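Long-range contact in Nitrate/nitrite binding protein NrtA (Synechocystis sp., PDB 2G29), which binds nitrate as the periplasmic solute-binding protein of an ABC transporter complex for nitrate, and probably also nitrite, uptake: residues A[125-131]-A[206-212]. Sequence-based numbering, arbitrary orientation.
Sequences GQGIQLG and ESFCVGE. With NO3 (nitrate ion), chain B.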
loop_
_atom_site.group_PDB
_atom_site.type_symbol
_atom_site.label_atom_id
_atom_site.label_comp_id
_atom_site.label_asym_id
_atom_site.label_seq_id
_atom_site.Cartn_x
_atom_site.Cartn_y
_atom_site.Cartn_z
ATOM N N GLY A 125 1.652 -8.268 0.166
ATOM C CA GLY A 125 1.488 -8.257 -1.271
ATOM C C GLY A 125 2.202 -7.322 -2.175
ATOM O O GLY A 125 1.696 -7.102 -3.294
ATOM N N GLN A 126 3.346 -6.802 -1.741
ATOM C CA GLN A 126 4.123 -5.941 -2.611
ATOM C C GLN A 126 5.378 -6.763 -2.912
ATOM O O GLN A 126 5.578 -7.850 -2.348
ATOM C CB GLN A 126 4.455 -4.610 -1.920
ATOM C CG GLN A 126 3.279 -4.039 -1.083
ATOM C CD GLN A 126 1.997 -3.784 -1.886
ATOM O OE1 GLN A 126 0.958 -4.480 -1.710
ATOM N NE2 GLN A 126 2.056 -2.842 -2.781
ATOM N N GLY A 127 6.216 -6.299 -3.814
ATOM C CA GLY A 127 7.394 -7.088 -4.125
ATOM C C GLY A 127 8.641 -6.276 -4.348
ATOM O O GLY A 127 8.558 -5.123 -4.791
ATOM N N ILE A 128 9.795 -6.860 -4.025
ATOM C CA ILE A 128 11.075 -6.212 -4.293
ATOM C C ILE A 128 11.731 -7.060 -5.380
ATOM O O ILE A 128 11.934 -8.280 -5.197
ATOM C CB ILE A 128 11.960 -6.151 -3.022
ATOM C CG1 ILE A 128 11.291 -5.203 -2.021
ATOM C CG2 ILE A 128 13.377 -5.696 -3.381
ATOM C CD1 ILE A 128 12.015 -5.062 -0.684
ATOM N N GLN A 129 12.044 -6.407 -6.494
ATOM C CA GLN A 129 12.628 -7.045 -7.649
ATOM C C GLN A 129 14.021 -6.536 -7.931
ATOM O O GLN A 129 14.414 -5.445 -7.515
ATOM C CB GLN A 129 11.777 -6.799 -8.896
ATOM C CG GLN A 129 10.423 -7.503 -8.855
ATOM C CD GLN A 129 9.498 -6.973 -7.775
ATOM O OE1 GLN A 129 9.173 -5.763 -7.726
ATOM N NE2 GLN A 129 9.068 -7.859 -6.893
ATOM N N LEU A 130 14.764 -7.345 -8.663
ATOM C CA LEU A 130 16.134 -6.995 -9.090
ATOM C C LEU A 130 16.247 -7.199 -10.601
ATOM O O LEU A 130 15.578 -8.063 -11.168
ATOM C CB LEU A 130 17.151 -7.914 -8.420
ATOM C CG LEU A 130 17.422 -7.494 -6.990
ATOM C CD1 LEU A 130 18.005 -8.682 -6.190
ATOM C CD2 LEU A 130 18.363 -6.288 -6.963
ATOM N N GLY A 131 17.078 -6.386 -11.247
ATOM C CA GLY A 131 17.290 -6.583 -12.672
ATOM C C GLY A 131 18.045 -7.891 -12.929
ATOM O O GLY A 131 18.637 -8.480 -12.018
ATOM N N GLU A 206 18.416 -0.507 -10.592
ATOM C CA GLU A 206 18.954 -1.839 -10.291
ATOM C C GLU A 206 17.955 -2.729 -9.594
ATOM O O GLU A 206 17.980 -3.957 -9.737
ATOM C CB GLU A 206 20.165 -1.737 -9.336
ATOM C CG GLU A 206 21.268 -0.804 -9.807
ATOM C CD GLU A 206 21.734 -1.104 -11.216
ATOM O OE1 GLU A 206 21.715 -0.164 -12.045
ATOM O OE2 GLU A 206 22.075 -2.267 -11.495
ATOM N N SER A 207 17.075 -2.089 -8.820
ATOM C CA SER A 207 16.090 -2.805 -8.000
ATOM C C SER A 207 14.870 -1.902 -7.861
ATOM O O SER A 207 14.978 -0.690 -8.038
ATOM C CB SER A 207 16.700 -3.077 -6.593
ATOM O OG SER A 207 15.827 -3.804 -5.748
ATOM N N PHE A 208 13.728 -2.494 -7.515
ATOM C CA PHE A 208 12.521 -1.704 -7.345
ATOM C C PHE A 208 11.501 -2.401 -6.461
ATOM O O PHE A 208 11.490 -3.633 -6.348
ATOM C CB PHE A 208 11.897 -1.312 -8.706
ATOM C CG PHE A 208 11.418 -2.477 -9.564
ATOM C CD1 PHE A 208 10.054 -2.766 -9.637
ATOM C CD2 PHE A 208 12.303 -3.203 -10.394
ATOM C CE1 PHE A 208 9.578 -3.758 -10.544
ATOM C CE2 PHE A 208 11.828 -4.169 -11.269
ATOM C CZ PHE A 208 10.447 -4.451 -11.349
ATOM N N CYS A 209 10.617 -1.613 -5.870
ATOM C CA CYS A 209 9.575 -2.137 -5.006
ATOM C C CYS A 209 8.253 -1.561 -5.479
ATOM O O CYS A 209 8.135 -0.331 -5.633
ATOM C CB CYS A 209 9.860 -1.738 -3.559
ATOM S SG CYS A 209 8.689 -2.433 -2.383
ATOM N N VAL A 210 7.264 -2.447 -5.686
ATOM C CA VAL A 210 5.959 -2.041 -6.240
ATOM C C VAL A 210 4.942 -3.142 -5.897
ATOM O O VAL A 210 5.319 -4.267 -5.628
ATOM C CB VAL A 210 6.090 -1.896 -7.793
ATOM C CG1 VAL A 210 6.429 -3.263 -8.428
ATOM C CG2 VAL A 210 4.822 -1.336 -8.429
ATOM N N GLY A 211 3.659 -2.808 -5.857
ATOM C CA GLY A 211 2.672 -3.844 -5.542
ATOM C C GLY A 211 2.232 -4.681 -6.737
ATOM O O GLY A 211 2.526 -4.372 -7.913
ATOM N N GLU A 212 1.565 -5.807 -6.422
ATOM C CA GLU A 212 1.044 -6.668 -7.485
ATOM C C GLU A 212 0.145 -5.799 -8.380
ATOM O O GLU A 212 -0.519 -4.863 -7.907
ATOM C CB GLU A 212 0.229 -7.810 -6.890
ATOM C CG GLU A 212 0.988 -8.803 -5.986
ATOM C CD GLU A 212 2.118 -9.595 -6.671
ATOM O OE1 GLU A 212 2.292 -9.514 -7.919
ATOM O OE2 GLU A 212 2.806 -10.338 -5.936
HETATM N N NO3 B . 2.244 0.158 -5.505
HETATM O O1 NO3 B . 1.658 -0.891 -4.856
HETATM O O2 NO3 B . 3.192 0.178 -6.473
HETATM O O3 NO3 B . 1.809 1.541 -5.056
#
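Gln129 lays its CB over one face of the Phe208 ring, 3.8 Å from the ring centroid and displaced toward the CE2-CZ rim. Its chain bends at chi2 (66°), which brings the amide back along the sheet with its plane 69° from that of the ring, OE1 lying beside CE1 and against Val210 CG1. Helix 214-221 packs on the sheet face carrying Gln129, Phe208 and Val210, with Pro215 touching Gln129 and Val210. Strand 207-211 is the central strand of a five-stranded mixed sheet in one lobe of the C-clamp, a periplasmic binding-protein fold, and 126-130 runs antiparallel beside it, next to 225-229. Across the sheet, Ser207 OG stands anti to its own backbone N and donates to Gln129 O at 2.8 Å; Phe208 N reaches that same oxygen from the opposite face of the carbonyl plane. Leu130 CD2 lies 3.6 Å from Ser207 CB, and farther along Ile128 CG1 meets Cys209 SG at 3.8 Å, with Trp174 of helix 166-177 against Ile128 and Ser207. Gln126 and Gly211, a non-hydrogen-bonded pair, both belong to the nitrate site. Gly211 N donates to nitrate O2 at 3.1 Å (168° at the hydrogen) and more weakly to O1, while Trp73 and Lys240 also hydrogen-bond the anion.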